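Local coordinates for protein putative arylalkylamine N-Acetyltransferase 7 (Aedes aegypti, PDB 4FD7) that probably transfers an acetyl group from acetyl-CoA to an amine substrate, as expected of a GNAT-family N-acetyltransferase of the arylalkylamine type, at residues Glu212-Arg215 / Phe220-Pro223. Residues are numbered along the deposited sequence; the frame is centred on the assembly and turned at random.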
loop_
_atom_site.group_PDB
_atom_site.type_symbol
_atom_site.label_atom_id
_atom_site.label_comp_id
_atom_site.label_asym_id
_atom_site.label_seq_id
_atom_site.Cartn_x
_atom_site.Cartn_y
_atom_site.Cartn_z
ATOM N N GLU A 212 -1.442 -7.569 -20.902
ATOM C CA GLU A 212 -0.356 -6.879 -21.605
ATOM C C GLU A 212 0.965 -7.088 -20.891
ATOM O O GLU A 212 1.999 -7.252 -21.541
ATOM C CB GLU A 212 -0.649 -5.385 -21.790
ATOM C CG GLU A 212 0.453 -4.637 -22.571
ATOM C CD GLU A 212 0.005 -3.296 -23.135
ATOM O OE1 GLU A 212 -1.181 -2.939 -22.993
ATOM O OE2 GLU A 212 0.854 -2.599 -23.739
ATOM N N LEU A 213 0.934 -7.085 -19.560
ATOM C CA LEU A 213 2.153 -7.336 -18.792
ATOM C C LEU A 213 2.729 -8.704 -19.116
ATOM O O LEU A 213 3.952 -8.879 -19.197
ATOM C CB LEU A 213 1.879 -7.218 -17.297
ATOM C CG LEU A 213 1.699 -5.777 -16.829
ATOM C CD1 LEU A 213 0.966 -5.738 -15.492
ATOM C CD2 LEU A 213 3.058 -5.076 -16.732
ATOM N N ALA A 214 1.839 -9.669 -19.319
ATOM C CA ALA A 214 2.273 -11.005 -19.676
ATOM C C ALA A 214 2.882 -10.997 -21.071
ATOM O O ALA A 214 3.782 -11.791 -21.356
ATOM C CB ALA A 214 1.121 -11.994 -19.584
ATOM N N ARG A 215 2.398 -10.109 -21.938
ATOM C CA ARG A 215 3.073 -9.919 -23.235
ATOM C C ARG A 215 4.438 -9.224 -23.114
ATOM O O ARG A 215 5.326 -9.433 -23.944
ATOM C CB ARG A 215 2.165 -9.195 -24.239
ATOM C CG ARG A 215 0.912 -9.991 -24.581
ATOM C CD ARG A 215 0.354 -9.617 -25.948
ATOM N NE ARG A 215 -0.000 -8.205 -26.039
ATOM C CZ ARG A 215 -1.127 -7.684 -25.565
ATOM N NH1 ARG A 215 -2.013 -8.455 -24.950
ATOM N NH2 ARG A 215 -1.365 -6.388 -25.695
ATOM N N PHE A 220 5.103 -12.429 -15.867
ATOM C CA PHE A 220 4.081 -11.512 -15.368
ATOM C C PHE A 220 2.699 -11.995 -15.765
ATOM O O PHE A 220 1.923 -11.239 -16.359
ATOM C CB PHE A 220 4.271 -10.100 -15.932
ATOM C CG PHE A 220 5.630 -9.486 -15.663
ATOM C CD1 PHE A 220 6.548 -10.084 -14.809
ATOM C CD2 PHE A 220 5.971 -8.282 -16.262
ATOM C CE1 PHE A 220 7.795 -9.496 -14.574
ATOM C CE2 PHE A 220 7.215 -7.688 -16.033
ATOM C CZ PHE A 220 8.127 -8.303 -15.185
ATOM N N ASN A 221 2.399 -13.248 -15.439
ATOM C CA ASN A 221 1.146 -13.893 -15.824
ATOM C C ASN A 221 0.216 -14.016 -14.613
ATOM O O ASN A 221 0.623 -14.529 -13.569
ATOM C CB ASN A 221 1.455 -15.287 -16.383
ATOM C CG ASN A 221 0.330 -15.845 -17.220
ATOM O OD1 ASN A 221 0.220 -15.540 -18.416
ATOM N ND2 ASN A 221 -0.508 -16.681 -16.610
ATOM N N TYR A 222 -1.026 -13.558 -14.759
ATOM C CA TYR A 222 -1.967 -13.480 -13.647
ATOM C C TYR A 222 -3.303 -14.068 -14.037
ATOM O O TYR A 222 -4.203 -13.345 -14.478
ATOM C CB TYR A 222 -2.115 -12.029 -13.173
ATOM C CG TYR A 222 -0.815 -11.518 -12.629
ATOM C CD1 TYR A 222 -0.493 -11.686 -11.295
ATOM C CD2 TYR A 222 0.124 -10.918 -13.462
ATOM C CE1 TYR A 222 0.721 -11.250 -10.789
ATOM C CE2 TYR A 222 1.346 -10.483 -12.967
ATOM C CZ TYR A 222 1.635 -10.651 -11.639
ATOM O OH TYR A 222 2.841 -10.215 -11.143
ATOM N N PRO A 223 -3.431 -15.395 -13.864
ATOM C CA PRO A 223 -4.614 -16.149 -14.276
ATOM C C PRO A 223 -5.897 -15.543 -13.727
ATOM O O PRO A 223 -6.057 -15.444 -12.499
ATOM C CB PRO A 223 -4.391 -17.526 -13.646
ATOM C CG PRO A 223 -2.904 -17.630 -13.426
ATOM C CD PRO A 223 -2.485 -16.223 -13.095
#
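Similar first torsions set CG of Phe220 and CG of Leu213 anti to their carbonyl carbons, beside the backbone N (chi1 -56° for Phe220, -74° for Leu213). In Phe220 this swings the phenyl ring past the helix, where CD2 of Phe220 comes 3.6 Å from Leu213 O with the ring oblique to that carbonyl; Phe220 CB approaches the same oxygen, Leu213 O, at 3.5 Å. The apolar meeting of the two side chains follows from the backbone placement, since each points its first bond toward the other segment and Leu213 CB lies 4.0 Å from Phe220 CB. The carbonyl of Phe220 itself is directed at the next helix residue: Phe220 O lies 3.3 Å from Ala214 CA and 3.4 Å from Ala214 CB. At the margin, the amide oxygen OD1 of Asn221 brushes Ala214 CB at 3.8 Å.

The contact folds the loop leading to strand 229-236 back against helix 210-216. Leu213 and Phe220 also both pack on Thr128 of helix 120-136, while Tyr222 OH hydrogen-bonds to Thr128 OG1 and the Tyr222 ring makes a cation-pi contact with Lys62 of helix 57-62, whose NZ also binds Asn221 O.

No hydrogen bond joins the two segments: Ala214 N and Phe220 O are 3.4 Å apart at a poor angle. Between them the contact is van der Waals packing, carbon against carbon and carbon against oxygen.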